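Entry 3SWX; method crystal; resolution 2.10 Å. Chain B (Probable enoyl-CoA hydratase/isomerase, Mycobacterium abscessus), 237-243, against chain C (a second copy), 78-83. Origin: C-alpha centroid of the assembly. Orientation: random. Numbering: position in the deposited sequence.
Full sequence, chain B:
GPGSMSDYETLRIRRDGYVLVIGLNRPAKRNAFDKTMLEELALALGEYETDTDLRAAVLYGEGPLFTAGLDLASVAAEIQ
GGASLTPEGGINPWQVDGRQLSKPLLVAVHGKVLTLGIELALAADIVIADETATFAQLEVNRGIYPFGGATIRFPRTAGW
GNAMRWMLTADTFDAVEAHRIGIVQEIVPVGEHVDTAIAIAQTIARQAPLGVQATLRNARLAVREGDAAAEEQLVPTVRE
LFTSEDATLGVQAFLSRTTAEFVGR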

# COMPACT_ATOMS: atom_id res chain seq x y z
N THR B 237 -16.99 -13.01 -13.97
CA THR B 237 -16.59 -11.96 -14.90
C THR B 237 -15.77 -12.52 -16.07
O THR B 237 -16.01 -12.15 -17.21
CB THR B 237 -15.82 -10.88 -14.18
OG1 THR B 237 -16.66 -10.34 -13.15
CG2 THR B 237 -15.38 -9.75 -15.16
N VAL B 238 -14.84 -13.44 -15.82
CA VAL B 238 -14.09 -13.98 -16.95
C VAL B 238 -14.97 -14.84 -17.85
O VAL B 238 -14.77 -14.85 -19.07
CB VAL B 238 -12.80 -14.74 -16.57
CG1 VAL B 238 -13.07 -16.23 -16.22
CG2 VAL B 238 -11.81 -14.62 -17.73
N ARG B 239 -15.95 -15.51 -17.26
CA ARG B 239 -16.90 -16.32 -18.04
C ARG B 239 -17.68 -15.44 -19.02
O ARG B 239 -17.77 -15.76 -20.21
CB ARG B 239 -17.84 -17.06 -17.09
CG ARG B 239 -18.84 -18.02 -17.75
CD ARG B 239 -19.71 -18.73 -16.67
NE ARG B 239 -18.88 -19.20 -15.55
CZ ARG B 239 -19.25 -19.20 -14.26
NH1 ARG B 239 -20.45 -18.76 -13.85
NH2 ARG B 239 -18.39 -19.65 -13.34
N GLU B 240 -18.20 -14.32 -18.52
CA GLU B 240 -18.91 -13.34 -19.33
C GLU B 240 -18.04 -12.76 -20.43
O GLU B 240 -18.53 -12.56 -21.54
CB GLU B 240 -19.44 -12.18 -18.47
N LEU B 241 -16.77 -12.49 -20.14
CA LEU B 241 -15.85 -11.97 -21.16
C LEU B 241 -15.54 -13.02 -22.24
O LEU B 241 -15.49 -12.68 -23.40
CB LEU B 241 -14.55 -11.45 -20.53
CG LEU B 241 -14.68 -10.18 -19.67
CD1 LEU B 241 -13.35 -9.91 -18.97
CD2 LEU B 241 -15.13 -8.98 -20.47
N PHE B 242 -15.37 -14.29 -21.85
CA PHE B 242 -15.15 -15.39 -22.82
C PHE B 242 -16.28 -15.48 -23.84
O PHE B 242 -16.15 -16.08 -24.90
CB PHE B 242 -14.98 -16.75 -22.13
CG PHE B 242 -13.58 -17.03 -21.68
CD1 PHE B 242 -12.52 -16.95 -22.57
CD2 PHE B 242 -13.32 -17.37 -20.36
CE1 PHE B 242 -11.23 -17.20 -22.16
CE2 PHE B 242 -12.03 -17.63 -19.94
CZ PHE B 242 -10.98 -17.54 -20.84
N THR B 243 -17.38 -14.83 -23.48
CA THR B 243 -18.61 -14.77 -24.25
C THR B 243 -18.58 -13.66 -25.31
O THR B 243 -19.37 -13.66 -26.27
CB THR B 243 -19.76 -14.54 -23.24
OG1 THR B 243 -20.41 -15.79 -23.00
CG2 THR B 243 -20.76 -13.46 -23.69
N GLU C 78 -13.65 -25.11 -20.53
CA GLU C 78 -14.08 -25.51 -19.19
C GLU C 78 -14.33 -24.34 -18.24
O GLU C 78 -14.98 -24.50 -17.21
CB GLU C 78 -13.04 -26.44 -18.57
CG GLU C 78 -12.64 -27.58 -19.50
CD GLU C 78 -12.19 -28.81 -18.74
OE1 GLU C 78 -12.55 -28.94 -17.55
OE2 GLU C 78 -11.48 -29.64 -19.35
N ILE C 79 -13.79 -23.17 -18.58
CA ILE C 79 -14.11 -21.94 -17.87
C ILE C 79 -15.43 -21.38 -18.40
O ILE C 79 -16.23 -20.87 -17.63
CB ILE C 79 -12.95 -20.90 -17.97
CG1 ILE C 79 -11.78 -21.34 -17.09
CG2 ILE C 79 -13.42 -19.51 -17.55
CD1 ILE C 79 -10.44 -20.76 -17.49
N GLN C 80 -15.65 -21.49 -19.71
CA GLN C 80 -16.94 -21.14 -20.31
C GLN C 80 -18.13 -21.82 -19.61
O GLN C 80 -19.20 -21.23 -19.49
CB GLN C 80 -16.96 -21.52 -21.80
N GLY C 81 -17.92 -23.05 -19.14
CA GLY C 81 -19.00 -23.85 -18.54
C GLY C 81 -19.07 -23.92 -17.02
O GLY C 81 -19.91 -24.64 -16.48
N GLY C 82 -18.19 -23.20 -16.31
CA GLY C 82 -18.32 -23.01 -14.86
C GLY C 82 -17.64 -23.99 -13.91
O GLY C 82 -17.73 -23.82 -12.69
N ALA C 83 -16.94 -25.00 -14.44
CA ALA C 83 -16.34 -26.04 -13.59
C ALA C 83 -15.19 -25.53 -12.72
O ALA C 83 -14.45 -24.64 -13.14
CB ALA C 83 -15.86 -27.21 -14.45

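How does one side chain of chain C engage the chain B helix? The CA-to-CB bond of C:Ile79 points sideways to the chain B stretch; with chi1 m and chi2 t, its CG2 methyl meets two residues spaced one helical turn apart. CG2 of C:Ile79 is 3.6 Å from CG1 of B:Val238 and 3.3 Å from CE2 of B:Phe242. The pairing follows from the helix itself: the backbone bond from B:Phe242 N to B:Val238 O, 2.9 Å, marks the turn that brings both side chains to the same methyl.

What do the rotamers of the two chain B partners accomplish? B:Phe242 points its CA-to-CB bond toward chain C, and with chi1 at -85° its ring reaches back along the helix to C:Ile79, approaching the methyl obliquely. B:Val238 leaves its backbone sideways; at chi1 85° its CG1 is the branch nearer the isoleucine methyl. These contacts are apolar packing, without directional bonds.

Why does B:Arg239 reach chain C although its CA-to-CB bond points sideways? Its chain is extended through chi1 and chi2, both t, then bends at chi3, m, and the end comes nearer. The aliphatic part passes C:Gln80, with CG 3.7 Å from C:Gln80 O. Farther out, C:Ile79 O lies near the plane of the guanidinium, 3.8 Å from B:Arg239 NE, too far for a hydrogen bond.

What lies against the guanidinium at its far end, and why is it glycine? C:Gly82 CA lies over one of its faces, 3.7 Å from B:Arg239 NH2. The glycine has a positive phi of 91° and closes a Schellman motif, whose two backbone bonds, C:Gly82 N to C:Ile79 O and C:Ala83 N to C:Glu78 O, are weak. At these angles a CB would jam against the preceding carbonyl, which by itself calls for glycine; that CB would be 3.8 Å from B:Arg239 NH2, so the contact itself does not demand it.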